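PDB 6FOP: glycoside hydrolase family 81 from Clostridium thermocellum, which probably hydrolyses beta-1,3-glucans such as laminarin as an endo-acting glucanase of the cellulosome. Local coordinates for residues A[38-52]-A[478-490]. Residues are numbered along the deposited sequence; the frame is centred on the assembly and turned at random.
Sequences NSWESSILWNQYSLP and WASGHAGFADGNN. With MG (magnesium ion), chain Y.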
loop_
_atom_site.group_PDB
_atom_site.type_symbol
_atom_site.label_atom_id
_atom_site.label_comp_id
_atom_site.label_asym_id
_atom_site.label_seq_id
_atom_site.Cartn_x
_atom_site.Cartn_y
_atom_site.Cartn_z
ATOM N N ASN A 38 1.841 9.704 4.230
ATOM C CA ASN A 38 1.023 8.657 3.637
ATOM C C ASN A 38 1.099 7.360 4.404
ATOM O O ASN A 38 1.221 6.283 3.837
ATOM C CB ASN A 38 1.332 8.409 2.143
ATOM C CG ASN A 38 1.089 9.634 1.306
ATOM O OD1 ASN A 38 1.976 10.467 1.117
ATOM N ND2 ASN A 38 -0.125 9.733 0.747
ATOM N N SER A 39 1.020 7.470 5.737
ATOM C CA SER A 39 1.102 6.286 6.556
ATOM C C SER A 39 0.149 6.365 7.765
ATOM O O SER A 39 -0.633 7.304 7.925
ATOM C CB SER A 39 2.560 6.095 6.962
ATOM O OG SER A 39 2.791 4.820 7.574
ATOM N N TRP A 40 0.211 5.345 8.589
ATOM C CA TRP A 40 -0.672 5.244 9.744
ATOM C C TRP A 40 -0.280 6.199 10.881
ATOM O O TRP A 40 -1.111 6.589 11.684
ATOM C CB TRP A 40 -0.710 3.795 10.238
ATOM C CG TRP A 40 0.639 3.233 10.575
ATOM C CD1 TRP A 40 1.517 2.623 9.716
ATOM C CD2 TRP A 40 1.296 3.239 11.856
ATOM N NE1 TRP A 40 2.670 2.277 10.349
ATOM C CE2 TRP A 40 2.545 2.602 11.682
ATOM C CE3 TRP A 40 0.919 3.663 13.145
ATOM C CZ2 TRP A 40 3.452 2.437 12.729
ATOM C CZ3 TRP A 40 1.815 3.490 14.179
ATOM C CH2 TRP A 40 3.072 2.871 13.976
ATOM N N GLU A 41 0.988 6.584 10.950
ATOM C CA GLU A 41 1.475 7.483 11.993
ATOM C C GLU A 41 1.419 8.964 11.579
ATOM O O GLU A 41 1.741 9.853 12.356
ATOM C CB GLU A 41 2.902 7.111 12.411
ATOM C CG GLU A 41 4.004 7.560 11.450
ATOM C CD GLU A 41 4.107 6.828 10.133
ATOM O OE1 GLU A 41 3.588 5.712 10.023
ATOM O OE2 GLU A 41 4.836 7.369 9.242
ATOM N N SER A 42 1.027 9.235 10.328
ATOM C CA SER A 42 1.274 10.544 9.721
ATOM C C SER A 42 0.635 11.717 10.403
ATOM O O SER A 42 1.172 12.814 10.330
ATOM C CB SER A 42 0.884 10.504 8.254
ATOM O OG SER A 42 1.654 9.545 7.570
ATOM N N SER A 43 -0.521 11.522 11.048
ATOM C CA SER A 43 -1.223 12.681 11.641
ATOM C C SER A 43 -0.448 13.357 12.785
ATOM O O SER A 43 -0.670 14.533 13.069
ATOM C CB SER A 43 -2.620 12.310 12.127
ATOM O OG SER A 43 -2.585 11.543 13.331
ATOM N N ILE A 44 0.489 12.634 13.380
ATOM C CA ILE A 44 1.405 13.232 14.354
ATOM C C ILE A 44 2.154 14.429 13.782
ATOM O O ILE A 44 2.318 15.428 14.480
ATOM C CB ILE A 44 2.408 12.213 14.893
ATOM C CG1 ILE A 44 1.706 11.041 15.585
ATOM C CG2 ILE A 44 3.380 12.865 15.870
ATOM C CD1 ILE A 44 2.603 9.842 15.811
ATOM N N LEU A 45 2.552 14.326 12.507
ATOM C CA LEU A 45 3.334 15.360 11.833
ATOM C C LEU A 45 2.510 16.574 11.442
ATOM O O LEU A 45 3.026 17.700 11.426
ATOM C CB LEU A 45 4.003 14.785 10.574
ATOM C CG LEU A 45 5.106 13.764 10.837
ATOM C CD1 LEU A 45 5.278 12.848 9.634
ATOM C CD2 LEU A 45 6.411 14.439 11.222
ATOM N N TRP A 46 1.241 16.340 11.058
ATOM C CA TRP A 46 0.417 17.401 10.475
ATOM C C TRP A 46 -0.425 18.165 11.505
ATOM O O TRP A 46 -0.761 19.335 11.303
ATOM C CB TRP A 46 -0.513 16.791 9.413
ATOM C CG TRP A 46 0.154 16.238 8.170
ATOM C CD1 TRP A 46 0.787 15.039 8.046
ATOM C CD2 TRP A 46 0.163 16.836 6.877
ATOM N NE1 TRP A 46 1.213 14.849 6.741
ATOM C CE2 TRP A 46 0.842 15.952 6.008
ATOM C CE3 TRP A 46 -0.342 18.026 6.369
ATOM C CZ2 TRP A 46 0.995 16.219 4.644
ATOM C CZ3 TRP A 46 -0.168 18.297 5.027
ATOM C CH2 TRP A 46 0.495 17.394 4.181
ATOM N N ASN A 47 -0.812 17.475 12.576
ATOM C CA ASN A 47 -1.682 18.013 13.604
ATOM C C ASN A 47 -0.843 18.387 14.838
ATOM O O ASN A 47 0.186 17.775 15.091
ATOM C CB ASN A 47 -2.736 16.930 13.896
ATOM C CG ASN A 47 -3.899 17.428 14.716
ATOM O OD1 ASN A 47 -4.883 18.005 14.220
ATOM N ND2 ASN A 47 -3.810 17.149 15.989
ATOM N N GLN A 48 -1.294 19.388 15.593
ATOM C CA GLN A 48 -0.626 19.757 16.843
ATOM C C GLN A 48 -0.370 18.502 17.690
ATOM O O GLN A 48 0.735 18.265 18.171
ATOM C CB GLN A 48 -1.504 20.760 17.588
ATOM C CG GLN A 48 -0.971 21.215 18.930
ATOM C CD GLN A 48 -1.854 22.259 19.587
ATOM O OE1 GLN A 48 -2.914 22.599 19.088
ATOM N NE2 GLN A 48 -1.423 22.747 20.728
ATOM N N TYR A 49 -1.430 17.739 17.917
ATOM C CA TYR A 49 -1.355 16.494 18.647
ATOM C C TYR A 49 -1.342 15.330 17.628
ATOM O O TYR A 49 -0.332 15.142 16.983
ATOM C CB TYR A 49 -2.467 16.446 19.718
ATOM C CG TYR A 49 -2.291 17.519 20.768
ATOM C CD1 TYR A 49 -1.253 17.452 21.694
ATOM C CD2 TYR A 49 -3.105 18.645 20.788
ATOM C CE1 TYR A 49 -1.072 18.455 22.631
ATOM C CE2 TYR A 49 -2.948 19.624 21.733
ATOM C CZ TYR A 49 -1.920 19.542 22.641
ATOM O OH TYR A 49 -1.748 20.565 23.546
ATOM N N SER A 50 -2.444 14.610 17.479
ATOM C CA SER A 50 -2.624 13.669 16.401
ATOM C C SER A 50 -4.095 13.409 16.236
ATOM O O SER A 50 -4.912 13.811 17.079
ATOM C CB SER A 50 -1.921 12.324 16.672
ATOM O OG SER A 50 -2.644 11.484 17.568
ATOM N N LEU A 51 -4.424 12.682 15.176
ATOM C CA LEU A 51 -5.706 11.985 15.055
ATOM C C LEU A 51 -5.461 10.552 15.528
ATOM O O LEU A 51 -4.328 10.200 15.905
ATOM C CB LEU A 51 -6.236 12.026 13.600
ATOM C CG LEU A 51 -7.019 13.283 13.228
ATOM C CD1 LEU A 51 -8.358 13.362 13.947
ATOM C CD2 LEU A 51 -6.237 14.569 13.402
ATOM N N PRO A 52 -6.504 9.722 15.575
ATOM C CA PRO A 52 -6.236 8.350 16.026
ATOM C C PRO A 52 -5.221 7.617 15.167
ATOM O O PRO A 52 -5.237 7.728 13.927
ATOM C CB PRO A 52 -7.627 7.697 15.991
ATOM C CG PRO A 52 -8.561 8.842 16.203
ATOM C CD PRO A 52 -7.951 9.939 15.376
ATOM N N TRP A 478 -1.299 3.601 1.072
ATOM C CA TRP A 478 -2.174 4.561 1.703
ATOM C C TRP A 478 -2.272 5.827 0.852
ATOM O O TRP A 478 -1.262 6.348 0.338
ATOM C CB TRP A 478 -1.656 4.958 3.068
ATOM C CG TRP A 478 -1.697 3.910 4.142
ATOM C CD1 TRP A 478 -0.620 3.434 4.829
ATOM C CD2 TRP A 478 -2.842 3.294 4.739
ATOM N NE1 TRP A 478 -1.005 2.539 5.791
ATOM C CE2 TRP A 478 -2.364 2.436 5.764
ATOM C CE3 TRP A 478 -4.215 3.326 4.485
ATOM C CZ2 TRP A 478 -3.209 1.715 6.577
ATOM C CZ3 TRP A 478 -5.060 2.606 5.301
ATOM C CH2 TRP A 478 -4.541 1.782 6.324
ATOM N N ALA A 479 -3.500 6.313 0.724
ATOM C CA ALA A 479 -3.793 7.463 -0.121
ATOM C C ALA A 479 -3.600 8.812 0.535
ATOM O O ALA A 479 -3.141 9.751 -0.119
ATOM C CB ALA A 479 -5.196 7.357 -0.673
ATOM N N SER A 480 -3.957 8.937 1.825
ATOM C CA SER A 480 -3.949 10.265 2.471
ATOM C C SER A 480 -2.538 10.635 2.892
ATOM O O SER A 480 -1.880 9.857 3.562
ATOM C CB SER A 480 -4.854 10.257 3.698
ATOM O OG SER A 480 -4.852 11.508 4.351
ATOM N N GLY A 481 -2.093 11.844 2.550
ATOM C CA GLY A 481 -0.798 12.304 3.041
ATOM C C GLY A 481 -0.715 12.429 4.556
ATOM O O GLY A 481 0.344 12.178 5.138
ATOM N N HIS A 482 -1.847 12.803 5.165
ATOM C CA HIS A 482 -1.900 13.238 6.553
ATOM C C HIS A 482 -2.671 12.329 7.502
ATOM O O HIS A 482 -2.471 12.445 8.724
ATOM C CB HIS A 482 -2.464 14.668 6.611
ATOM C CG HIS A 482 -3.741 14.848 5.872
ATOM N ND1 HIS A 482 -4.945 14.381 6.330
ATOM C CD2 HIS A 482 -3.985 15.359 4.650
ATOM C CE1 HIS A 482 -5.892 14.656 5.455
ATOM N NE2 HIS A 482 -5.327 15.237 4.417
ATOM N N ALA A 483 -3.566 11.470 7.002
ATOM C CA ALA A 483 -4.362 10.575 7.875
ATOM C C ALA A 483 -5.182 11.355 8.908
ATOM O O ALA A 483 -5.453 10.888 10.019
ATOM C CB ALA A 483 -3.493 9.525 8.532
ATOM N N GLY A 484 -5.666 12.521 8.526
ATOM C CA GLY A 484 -6.376 13.432 9.425
ATOM C C GLY A 484 -7.867 13.118 9.505
ATOM O O GLY A 484 -8.710 14.004 9.300
ATOM N N PHE A 485 -8.173 11.881 9.878
ATOM C CA PHE A 485 -9.548 11.378 9.969
ATOM C C PHE A 485 -9.670 10.543 11.243
ATOM O O PHE A 485 -8.700 9.920 11.679
ATOM C CB PHE A 485 -9.855 10.468 8.770
ATOM C CG PHE A 485 -9.706 11.126 7.450
ATOM C CD1 PHE A 485 -10.766 11.819 6.909
ATOM C CD2 PHE A 485 -8.529 10.995 6.708
ATOM C CE1 PHE A 485 -10.637 12.421 5.669
ATOM C CE2 PHE A 485 -8.402 11.575 5.452
ATOM C CZ PHE A 485 -9.453 12.294 4.942
ATOM N N ALA A 486 -10.860 10.527 11.838
ATOM C CA ALA A 486 -11.117 9.656 12.973
ATOM C C ALA A 486 -10.750 8.208 12.690
ATOM O O ALA A 486 -10.289 7.505 13.590
ATOM C CB ALA A 486 -12.574 9.735 13.397
ATOM N N ASP A 487 -10.989 7.754 11.452
ATOM C CA ASP A 487 -10.698 6.376 11.061
ATOM C C ASP A 487 -9.318 6.135 10.484
ATOM O O ASP A 487 -9.035 5.033 9.973
ATOM C CB ASP A 487 -11.783 5.893 10.100
ATOM C CG ASP A 487 -13.117 5.729 10.797
ATOM O OD1 ASP A 487 -13.137 5.357 11.996
ATOM O OD2 ASP A 487 -14.134 6.000 10.181
ATOM N N GLY A 488 -8.456 7.134 10.605
ATOM C CA GLY A 488 -7.070 6.995 10.197
ATOM C C GLY A 488 -6.834 7.220 8.718
ATOM O O GLY A 488 -7.483 8.076 8.105
ATOM N N ASN A 489 -5.831 6.535 8.188
ATOM C CA ASN A 489 -5.547 6.618 6.749
ATOM C C ASN A 489 -6.538 5.731 6.006
ATOM O O ASN A 489 -7.285 4.973 6.621
ATOM C CB ASN A 489 -4.073 6.313 6.474
ATOM C CG ASN A 489 -3.524 7.126 5.308
ATOM O OD1 ASN A 489 -4.159 7.203 4.245
ATOM N ND2 ASN A 489 -2.365 7.720 5.466
ATOM N N ASN A 490 -6.538 5.847 4.669
ATOM C CA ASN A 490 -7.439 5.089 3.830
ATOM C C ASN A 490 -6.765 4.765 2.516
ATOM O O ASN A 490 -5.865 5.456 2.087
ATOM C CB ASN A 490 -8.750 5.834 3.549
ATOM C CG ASN A 490 -8.557 6.976 2.598
ATOM O OD1 ASN A 490 -8.588 6.772 1.355
ATOM N ND2 ASN A 490 -8.369 8.181 3.123
HETATM MG MG MG Y . 1.537 16.473 16.381
HETATM O O HOH W 1 -4.647 8.856 11.593
#
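Trp46 lays one face of its indole over CB of His482, a CH-pi contact in which CB sits 3.3 Å from the centroid of the five-membered ring. The imidazole stands edge-to-face to the six-membered ring, the planes at 69°. With chi1 at 51°, CG of His482 lies between backbone N and carbonyl carbon; this rotation brings ND1 round to accept Gly484 N in the ring plane, while Ser480 OG, accepting Ala483 N in an ST motif, sits over the ring and Glu412 takes NE2. This is a worked example of how segments distant in sequence can be joined by a few backbone and side-chain bonds and close packing: 478-490, irregular chain from the family 81 C-terminal domain, docks on Trp46 and on the loops before and after the short helix 43-46. Asn38 N gives a nearly straight bond (174°) to Gly481 O at 3.0 Å; its amide lies by Gly481 CA, with ND2 bonded to Leu413 O. Asn489 ND2 reaches Ser39 O at 3.0 Å, from above the carbonyl plane, and also bonds Ser480 O; its OD1 accepts both Ser480 N and Asn490 N, fixing the amide. Farther along, Pro52 CG rests 3.4 Å from Ala486 O, and a water lies 2.7 Å from both Pro52 O and Ala483 O. Carbonyls of Ile44, Asn47 and Tyr49, with Ala102, bind magnesium.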